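Local coordinates for protein bifunctional dTDP-4-dehydrorhamnose 3,5-epimerase/dTDP-4-dehydrorhamnose reductase (PDB 4QQR) that catalyses the 3,5-epimerisation of dTDP-4-dehydro-6-deoxy-alpha-D-glucose and the NADPH-dependent reduction of the product to dTDP-beta-L-rhamnose, at residues T163-M168 and I218-N223; V191-S196 and V227-I232; P169-L174 and I199-L204. All coordinates share one frame; numbering follows the deposited sequence.

Contact 1. Residues T163-M168 and I218-N223; sequences TLRVRM and IYNFTN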
loop_
_atom_site.group_PDB
_atom_site.type_symbol
_atom_site.label_atom_id
_atom_site.label_comp_id
_atom_site.label_asym_id
_atom_site.label_seq_id
_atom_site.Cartn_x
_atom_site.Cartn_y
_atom_site.Cartn_z
ATOM N N THR A 163 -10.695 5.498 -10.471
ATOM C CA THR A 163 -11.090 5.418 -9.071
ATOM C C THR A 163 -12.247 6.359 -8.723
ATOM O O THR A 163 -12.198 7.566 -8.980
ATOM C CB THR A 163 -9.901 5.706 -8.172
ATOM O OG1 THR A 163 -8.974 4.638 -8.311
ATOM C CG2 THR A 163 -10.319 5.809 -6.709
ATOM N N LEU A 164 -13.287 5.767 -8.142
ATOM C CA LEU A 164 -14.506 6.472 -7.761
ATOM C C LEU A 164 -14.642 6.522 -6.229
ATOM O O LEU A 164 -14.693 5.473 -5.563
ATOM C CB LEU A 164 -15.733 5.797 -8.395
ATOM C CG LEU A 164 -16.148 6.162 -9.833
ATOM C CD1 LEU A 164 -14.986 6.637 -10.634
ATOM C CD2 LEU A 164 -16.797 4.992 -10.556
ATOM N N ARG A 165 -14.689 7.736 -5.673
ATOM C CA ARG A 165 -14.855 7.896 -4.231
ATOM C C ARG A 165 -16.336 7.908 -3.855
ATOM O O ARG A 165 -17.010 8.946 -3.943
ATOM C CB ARG A 165 -14.164 9.164 -3.734
ATOM C CG ARG A 165 -12.670 9.245 -4.054
ATOM C CD ARG A 165 -12.037 10.402 -3.292
ATOM N NE ARG A 165 -10.593 10.532 -3.475
ATOM C CZ ARG A 165 -9.954 11.695 -3.587
ATOM N NH1 ARG A 165 -10.632 12.834 -3.555
ATOM N NH2 ARG A 165 -8.634 11.718 -3.740
ATOM N N VAL A 166 -16.836 6.745 -3.444
ATOM C CA VAL A 166 -18.216 6.581 -2.987
ATOM C C VAL A 166 -18.256 6.823 -1.483
ATOM O O VAL A 166 -17.377 6.350 -0.762
ATOM C CB VAL A 166 -18.741 5.157 -3.322
ATOM C CG1 VAL A 166 -19.982 4.794 -2.501
ATOM C CG2 VAL A 166 -19.007 5.022 -4.810
ATOM N N ARG A 167 -19.245 7.590 -1.023
ATOM C CA ARG A 167 -19.458 7.830 0.413
ATOM C C ARG A 167 -20.892 7.468 0.780
ATOM O O ARG A 167 -21.809 7.693 -0.015
ATOM C CB ARG A 167 -19.224 9.298 0.787
ATOM C CG ARG A 167 -17.797 9.822 0.685
ATOM C CD ARG A 167 -17.248 10.251 2.041
ATOM N NE ARG A 167 -18.127 11.182 2.720
ATOM C CZ ARG A 167 -18.127 11.394 4.032
ATOM N NH1 ARG A 167 -17.292 10.750 4.822
ATOM N NH2 ARG A 167 -18.971 12.255 4.551
ATOM N N MET A 168 -21.057 6.916 1.987
ATOM C CA MET A 168 -22.355 6.526 2.556
ATOM C C MET A 168 -23.410 6.118 1.533
ATOM O O MET A 168 -24.439 6.789 1.425
ATOM C CB MET A 168 -22.919 7.673 3.405
ATOM C CG MET A 168 -22.144 7.935 4.690
ATOM S SD MET A 168 -22.039 9.697 5.075
ATOM C CE MET A 168 -21.934 9.633 6.862
ATOM N N ILE A 218 -8.930 10.025 -10.762
ATOM C CA ILE A 218 -9.801 10.004 -9.602
ATOM C C ILE A 218 -11.057 10.855 -9.837
ATOM O O ILE A 218 -10.964 11.948 -10.383
ATOM C CB ILE A 218 -9.039 10.495 -8.346
ATOM C CG1 ILE A 218 -7.946 9.490 -7.970
ATOM C CG2 ILE A 218 -9.989 10.704 -7.172
ATOM C CD1 ILE A 218 -6.929 10.008 -6.940
ATOM N N TYR A 219 -12.225 10.345 -9.457
ATOM C CA TYR A 219 -13.420 11.181 -9.394
ATOM C C TYR A 219 -14.076 11.051 -8.031
ATOM O O TYR A 219 -14.364 9.938 -7.577
ATOM C CB TYR A 219 -14.451 10.805 -10.459
ATOM C CG TYR A 219 -14.066 11.142 -11.872
ATOM C CD1 TYR A 219 -13.159 10.348 -12.566
ATOM C CD2 TYR A 219 -14.615 12.241 -12.529
ATOM C CE1 TYR A 219 -12.796 10.635 -13.875
ATOM C CE2 TYR A 219 -14.256 12.541 -13.842
ATOM C CZ TYR A 219 -13.341 11.725 -14.508
ATOM O OH TYR A 219 -12.953 11.973 -15.808
ATOM N N ASN A 220 -14.285 12.192 -7.379
ATOM C CA ASN A 220 -15.215 12.293 -6.268
ATOM C C ASN A 220 -16.557 11.837 -6.826
ATOM O O ASN A 220 -16.977 12.298 -7.887
ATOM C CB ASN A 220 -15.299 13.743 -5.753
ATOM C CG ASN A 220 -14.104 14.148 -4.870
ATOM O OD1 ASN A 220 -13.376 13.307 -4.327
ATOM N ND2 ASN A 220 -13.924 15.447 -4.711
ATOM N N PHE A 221 -17.213 10.910 -6.135
ATOM C CA PHE A 221 -18.369 10.207 -6.704
ATOM C C PHE A 221 -19.556 10.225 -5.733
ATOM O O PHE A 221 -20.190 9.206 -5.463
ATOM C CB PHE A 221 -17.986 8.762 -7.109
ATOM C CG PHE A 221 -18.798 8.215 -8.257
ATOM C CD1 PHE A 221 -18.757 8.821 -9.498
ATOM C CD2 PHE A 221 -19.607 7.109 -8.093
ATOM C CE1 PHE A 221 -19.499 8.340 -10.549
ATOM C CE2 PHE A 221 -20.352 6.626 -9.151
ATOM C CZ PHE A 221 -20.290 7.250 -10.378
ATOM N N THR A 222 -19.833 11.408 -5.202
ATOM C CA THR A 222 -20.970 11.636 -4.338
ATOM C C THR A 222 -21.749 12.704 -5.062
ATOM O O THR A 222 -21.203 13.360 -5.940
ATOM C CB THR A 222 -20.528 12.140 -2.968
ATOM O OG1 THR A 222 -19.494 13.119 -3.126
ATOM C CG2 THR A 222 -19.971 11.006 -2.160
ATOM N N ASN A 223 -23.026 12.847 -4.730
ATOM C CA ASN A 223 -23.852 13.897 -5.312
ATOM C C ASN A 223 -23.377 15.234 -4.802
ATOM O O ASN A 223 -22.834 15.312 -3.701
ATOM C CB ASN A 223 -25.321 13.703 -4.940
ATOM C CG ASN A 223 -25.915 12.485 -5.579
ATOM O OD1 ASN A 223 -25.661 11.368 -5.142
ATOM N ND2 ASN A 223 -26.710 12.683 -6.622
#
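R165 stretches from CG to NE and lays its guanidinium over I218, whose CG2 sits 3.7 Å from R165 CZ on one face of the group. N220 comes to the rim: R165 NH1 donates to N220 OD1 at 2.9 Å, the two planes turned 43° apart and the acceptor tilted out of the guanidinium plane. A long, flat cation suits this place, because one side can rest on a methyl while the N-H groups reach several acceptors. NE forms a salt bridge with E152, NH1 and NH2 also bind the backbone carbonyls of K132 and E133, and N220 ND2 donates to those of F131 and D268.

The backbones beneath, 161-166 and 217-220, are neighbouring parallel strands at one side of the Rossmann-fold sheet. Y219 N bonds T163 O at 2.8 Å and R165 N bonds Y219 O at 2.9 Å, both nearly straight, before F221 N reaches R165 O by a more bent bond.

On the sheet face opposite R165, L164 stands over the F221 ring, its CG 3.8 Å from the centroid in a CH-pi contact. F221 has CG anti to its backbone N (chi1 -151°), which swings the ring to this leucine. V166 CG2 touches the ring's edge, 3.9 Å from F221 CD2. Leucine's branched CH suits the flat face and valine's methyl the rim, on a buried, apolar side. T222 CG2 packs on R167 CB at 3.5 Å.

Contact 2. Residues V191-S196 and V227-I232; sequences VDIPNS and VSHNEI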
loop_
_atom_site.group_PDB
_atom_site.type_symbol
_atom_site.label_atom_id
_atom_site.label_comp_id
_atom_site.label_asym_id
_atom_site.label_seq_id
_atom_site.Cartn_x
_atom_site.Cartn_y
_atom_site.Cartn_z
ATOM N N VAL A 191 -26.032 11.347 14.979
ATOM C CA VAL A 191 -25.009 12.350 15.263
ATOM C C VAL A 191 -25.274 13.732 14.681
ATOM O O VAL A 191 -24.727 14.734 15.172
ATOM C CB VAL A 191 -23.655 11.884 14.739
ATOM C CG1 VAL A 191 -22.528 12.435 15.616
ATOM C CG2 VAL A 191 -23.623 10.357 14.663
ATOM N N ASP A 192 -26.081 13.763 13.620
ATOM C CA ASP A 192 -26.337 14.969 12.820
ATOM C C ASP A 192 -25.133 15.779 12.321
ATOM O O ASP A 192 -24.870 16.872 12.823
ATOM C CB ASP A 192 -27.274 15.909 13.551
ATOM C CG ASP A 192 -27.852 16.956 12.631
ATOM O OD1 ASP A 192 -28.377 16.579 11.555
ATOM O OD2 ASP A 192 -27.767 18.151 12.987
ATOM N N ILE A 193 -24.432 15.259 11.315
ATOM C CA ILE A 193 -23.352 15.993 10.653
ATOM C C ILE A 193 -23.633 16.046 9.154
ATOM O O ILE A 193 -23.887 15.009 8.535
ATOM C CB ILE A 193 -21.973 15.292 10.839
ATOM C CG1 ILE A 193 -21.788 14.747 12.265
ATOM C CG2 ILE A 193 -20.821 16.210 10.427
ATOM C CD1 ILE A 193 -20.968 15.650 13.169
ATOM N N PRO A 194 -23.582 17.251 8.560
ATOM C CA PRO A 194 -23.676 17.382 7.099
ATOM C C PRO A 194 -22.569 16.551 6.448
ATOM O O PRO A 194 -21.397 16.683 6.839
ATOM C CB PRO A 194 -23.377 18.867 6.848
ATOM C CG PRO A 194 -23.427 19.525 8.149
ATOM C CD PRO A 194 -23.231 18.517 9.221
ATOM N N ASN A 195 -22.925 15.711 5.481
ATOM C CA ASN A 195 -21.936 14.885 4.784
ATOM C C ASN A 195 -22.218 14.802 3.288
ATOM O O ASN A 195 -23.364 14.939 2.865
ATOM C CB ASN A 195 -21.893 13.475 5.387
ATOM C CG ASN A 195 -20.940 13.364 6.591
ATOM O OD1 ASN A 195 -19.732 13.221 6.432
ATOM N ND2 ASN A 195 -21.494 13.421 7.793
ATOM N N SER A 196 -21.176 14.594 2.486
ATOM C CA SER A 196 -21.359 14.198 1.085
ATOM C C SER A 196 -21.783 12.731 1.008
ATOM O O SER A 196 -21.283 11.890 1.753
ATOM C CB SER A 196 -20.088 14.425 0.258
ATOM O OG SER A 196 -20.049 15.741 -0.268
ATOM N N VAL A 227 -25.989 16.533 2.982
ATOM C CA VAL A 227 -27.115 16.362 3.926
ATOM C C VAL A 227 -26.654 15.941 5.316
ATOM O O VAL A 227 -25.726 15.144 5.464
ATOM C CB VAL A 227 -28.157 15.272 3.529
ATOM C CG1 VAL A 227 -29.466 15.894 3.071
ATOM C CG2 VAL A 227 -27.588 14.260 2.537
ATOM N N SER A 228 -27.339 16.441 6.338
ATOM C CA SER A 228 -27.119 15.933 7.683
ATOM C C SER A 228 -28.024 14.730 7.884
ATOM O O SER A 228 -28.924 14.470 7.061
ATOM C CB SER A 228 -27.428 16.998 8.720
ATOM O OG SER A 228 -28.825 17.221 8.790
ATOM N N HIS A 229 -27.776 13.993 8.968
ATOM C CA HIS A 229 -28.593 12.825 9.325
ATOM C C HIS A 229 -30.023 13.230 9.588
ATOM O O HIS A 229 -30.953 12.495 9.254
ATOM C CB HIS A 229 -28.039 12.137 10.568
ATOM C CG HIS A 229 -26.591 11.791 10.469
ATOM N ND1 HIS A 229 -25.595 12.744 10.535
ATOM C CD2 HIS A 229 -25.961 10.608 10.294
ATOM C CE1 HIS A 229 -24.421 12.160 10.416
ATOM N NE2 HIS A 229 -24.613 10.859 10.266
ATOM N N ASN A 230 -30.183 14.410 10.182
ATOM C CA ASN A 230 -31.500 14.937 10.508
ATOM C C ASN A 230 -32.320 15.296 9.286
ATOM O O ASN A 230 -33.506 14.956 9.210
ATOM C CB ASN A 230 -31.392 16.140 11.444
ATOM C CG ASN A 230 -31.172 15.737 12.899
ATOM O OD1 ASN A 230 -31.378 14.595 13.281
ATOM N ND2 ASN A 230 -30.771 16.688 13.716
ATOM N N GLU A 231 -31.695 15.976 8.324
ATOM C CA GLU A 231 -32.408 16.396 7.124
ATOM C C GLU A 231 -32.951 15.165 6.442
ATOM O O GLU A 231 -34.013 15.209 5.814
ATOM C CB GLU A 231 -31.507 17.199 6.183
ATOM C CG GLU A 231 -31.032 18.507 6.802
ATOM C CD GLU A 231 -30.003 19.258 5.966
ATOM O OE1 GLU A 231 -30.293 20.419 5.590
ATOM O OE2 GLU A 231 -28.895 18.715 5.716
ATOM N N ILE A 232 -32.232 14.057 6.615
ATOM C CA ILE A 232 -32.614 12.781 6.039
ATOM C C ILE A 232 -33.775 12.147 6.794
ATOM O O ILE A 232 -34.787 11.787 6.193
ATOM C CB ILE A 232 -31.417 11.822 6.011
ATOM C CG1 ILE A 232 -30.422 12.264 4.928
ATOM C CG2 ILE A 232 -31.879 10.378 5.779
ATOM C CD1 ILE A 232 -29.126 11.439 4.893
#
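D192 and H229 supply the side-chain acceptors that tie loop residues 191-196, after strand 189-190, to the start of helix 229-239. D192 OD1 takes the backbone N-H of N230, N to OD1 3.1 Å, on the anti side and 21° out of the carboxylate plane; S228 OG makes at most a weak bond to the same oxygen, its proton not settled. A carboxylate suits a helix N-terminus, where backbone N-H groups lack partners within the helix and the dipole should favour negative charge. In the other direction, I193 N donates to H229 ND1 at 2.9 Å, in the ring plane and nearly straight (163°). ND1 therefore acts as an acceptor, which would place any proton of a neutral ring on NE2.

The helix start is a capping box. S228 OG, in its N-cap residue, accepts from E231 N at 3.2 Å, while E231 OE2 takes S228 N at 2.8 Å through its anti lone pair; OE1 of E231 forms a salt bridge with K283.

Backbone pairing continues the join, with N195 and V227 forming one antiparallel hydrogen-bonded pair: N195 N to V227 O at 2.9 Å and V227 N to N195 O at 3.1 Å. Stacking adds a further layer, since the D192 carboxylate and the N230 amide lie 24° from parallel; N230 OD1 meanwhile accepts from W246. Apolar contact is slight, I193 CB lying 4.0 Å from H229 CE1.

Contact 3. Residues P169-L174 and I199-L204; sequences PISSDL and ILDELL
S172 approaches the oxygen end of the D201 carboxylate from one side of its plane, both donors raised above it. S172 N reaches D201 OD2 at 2.9 Å, 41° out of plane. S172 OG meets D201 OD1, also at 2.9 Å, on its syn side but again well out of plane. One serine thus grips both oxygens of one aspartate: the short hydroxyl side chain lets OG reach one oxygen while the residue's own backbone N-H reaches the other. The arrangement fastens the loop following strand 161-166 of the Rossmann fold to the first turn of helix 200-212. I199 is the N-cap residue of that helix, and D201 follows in the turn, where the helix end would be expected to stabilise its negative charge.

The peptide carbonyl of I170 is the other flat group: I170 O accepts L200 N at 2.9 Å in its own plane, taking up an N-H that the helix start cannot satisfy internally. I170 and I199 form a single backbone bridge, their CA atoms 5.0 Å apart.

Apolar side chains meet alongside: the P169 ring by its CB, 3.8 Å from L200 CD1, and I170 by its CG2, 3.7 Å from I199 CD1. W23, which by similarity belongs to the NADPH site, touches P169, S171 and L200, so this joint borders the probable cofactor pocket. I170 and I199 also pack on helix 282-291.

S171 points its OG anti to its own backbone N (chi1 172°), and there it accepts D173 N at 2.9 Å with an angle of 169°, closing an ST turn.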
loop_
_atom_site.group_PDB
_atom_site.type_symbol
_atom_site.label_atom_id
_atom_site.label_comp_id
_atom_site.label_asym_id
_atom_site.label_seq_id
_atom_site.Cartn_x
_atom_site.Cartn_y
_atom_site.Cartn_z
ATOM N N PRO A 169 -23.169 5.024 0.782
ATOM C CA PRO A 169 -24.047 4.695 -0.360
ATOM C C PRO A 169 -25.512 4.522 0.050
ATOM O O PRO A 169 -25.785 4.016 1.147
ATOM C CB PRO A 169 -23.467 3.385 -0.892
ATOM C CG PRO A 169 -22.642 2.827 0.240
ATOM C CD PRO A 169 -22.155 3.987 1.036
ATOM N N ILE A 170 -26.424 4.952 -0.827
ATOM C CA ILE A 170 -27.877 5.004 -0.555
ATOM C C ILE A 170 -28.707 4.495 -1.735
ATOM O O ILE A 170 -28.383 4.745 -2.891
ATOM C CB ILE A 170 -28.312 6.455 -0.234
ATOM C CG1 ILE A 170 -28.147 6.755 1.256
ATOM C CG2 ILE A 170 -29.743 6.734 -0.683
ATOM C CD1 ILE A 170 -28.314 8.217 1.588
ATOM N N SER A 171 -29.788 3.788 -1.440
ATOM C CA SER A 171 -30.580 3.145 -2.479
ATOM C C SER A 171 -32.070 3.434 -2.312
ATOM O O SER A 171 -32.519 3.821 -1.232
ATOM C CB SER A 171 -30.346 1.635 -2.431
ATOM O OG SER A 171 -31.210 0.939 -3.297
ATOM N N SER A 172 -32.827 3.235 -3.390
ATOM C CA SER A 172 -34.278 3.264 -3.333
ATOM C C SER A 172 -34.814 2.024 -2.592
ATOM O O SER A 172 -35.973 1.974 -2.207
ATOM C CB SER A 172 -34.857 3.321 -4.743
ATOM O OG SER A 172 -34.637 2.091 -5.405
ATOM N N ASP A 173 -33.958 1.028 -2.394
ATOM C CA ASP A 173 -34.324 -0.186 -1.672
ATOM C C ASP A 173 -34.096 0.026 -0.171
ATOM O O ASP A 173 -32.988 -0.171 0.338
ATOM C CB ASP A 173 -33.475 -1.359 -2.183
ATOM C CG ASP A 173 -33.982 -2.719 -1.719
ATOM O OD1 ASP A 173 -34.514 -3.473 -2.567
ATOM O OD2 ASP A 173 -33.828 -3.044 -0.521
ATOM N N LEU A 174 -35.141 0.436 0.540
ATOM C CA LEU A 174 -34.989 0.792 1.948
ATOM C C LEU A 174 -34.937 -0.419 2.888
ATOM O O LEU A 174 -34.879 -0.264 4.109
ATOM C CB LEU A 174 -36.091 1.763 2.379
ATOM C CG LEU A 174 -35.940 3.198 1.855
ATOM C CD1 LEU A 174 -37.108 4.056 2.319
ATOM C CD2 LEU A 174 -34.598 3.828 2.281
ATOM N N ILE A 199 -25.917 8.704 -4.135
ATOM C CA ILE A 199 -27.188 8.055 -4.465
ATOM C C ILE A 199 -26.967 7.001 -5.540
ATOM O O ILE A 199 -26.924 7.322 -6.727
ATOM C CB ILE A 199 -28.236 9.042 -4.977
ATOM C CG1 ILE A 199 -28.413 10.204 -4.008
ATOM C CG2 ILE A 199 -29.546 8.315 -5.190
ATOM C CD1 ILE A 199 -28.813 9.757 -2.642
ATOM N N LEU A 200 -26.810 5.745 -5.125
ATOM C CA LEU A 200 -26.464 4.664 -6.062
ATOM C C LEU A 200 -27.396 4.565 -7.274
ATOM O O LEU A 200 -26.950 4.272 -8.372
ATOM C CB LEU A 200 -26.415 3.310 -5.354
ATOM C CG LEU A 200 -25.378 3.144 -4.250
ATOM C CD1 LEU A 200 -25.501 1.764 -3.615
ATOM C CD2 LEU A 200 -23.961 3.400 -4.786
ATOM N N ASP A 201 -28.687 4.806 -7.065
ATOM C CA ASP A 201 -29.676 4.712 -8.134
ATOM C C ASP A 201 -29.400 5.697 -9.262
ATOM O O ASP A 201 -29.618 5.375 -10.428
ATOM C CB ASP A 201 -31.084 4.950 -7.580
ATOM C CG ASP A 201 -31.558 3.823 -6.697
ATOM O OD1 ASP A 201 -32.469 3.087 -7.128
ATOM O OD2 ASP A 201 -31.012 3.666 -5.579
ATOM N N GLU A 202 -28.945 6.902 -8.914
ATOM C CA GLU A 202 -28.534 7.883 -9.919
ATOM C C GLU A 202 -27.083 7.686 -10.390
ATOM O O GLU A 202 -26.803 7.738 -11.587
ATOM C CB GLU A 202 -28.715 9.305 -9.401
ATOM C CG GLU A 202 -28.260 10.357 -10.396
ATOM C CD GLU A 202 -28.361 11.766 -9.835
ATOM O OE1 GLU A 202 -28.504 11.894 -8.598
ATOM O OE2 GLU A 202 -28.306 12.742 -10.620
ATOM N N LEU A 203 -26.182 7.447 -9.436
ATOM C CA LEU A 203 -24.748 7.470 -9.699
ATOM C C LEU A 203 -24.205 6.194 -10.362
ATOM O O LEU A 203 -23.290 6.256 -11.198
ATOM C CB LEU A 203 -23.967 7.775 -8.418
ATOM C CG LEU A 203 -23.482 9.213 -8.211
ATOM C CD1 LEU A 203 -22.839 9.730 -9.490
ATOM C CD2 LEU A 203 -24.614 10.102 -7.790
ATOM N N LEU A 204 -24.768 5.043 -10.007
ATOM C CA LEU A 204 -24.347 3.794 -10.640
ATOM C C LEU A 204 -24.559 3.757 -12.154
ATOM O O LEU A 204 -23.686 3.310 -12.886
ATOM C CB LEU A 204 -24.950 2.564 -9.956
ATOM C CG LEU A 204 -24.249 2.204 -8.648
ATOM C CD1 LEU A 204 -24.637 0.818 -8.150
ATOM C CD2 LEU A 204 -22.747 2.307 -8.835
#

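In the fold
Contact 1 joins the last two parallel strands of the Rossmann sheet, its centre about 6 Å from that of the chain. The centre of contact 3, where the loop leaving strand 161-166 meets helix 200-212, lies about 13 Å from that of contact 1; the centre of contact 2 is about 18 Å from that of contact 1 and 17 Å from that of contact 3. Along the chain, both segments of contact 3 fall between those of contact 1, whereas contact 2 crosses both. Contact 1 touches the others, through N223 to I199 and through M168 and T222 to N195 and S196; contacts 2 and 3 only adjoin in sequence. The sheet edge thus connects the probable NADPH pocket's flank to the outlying helix start.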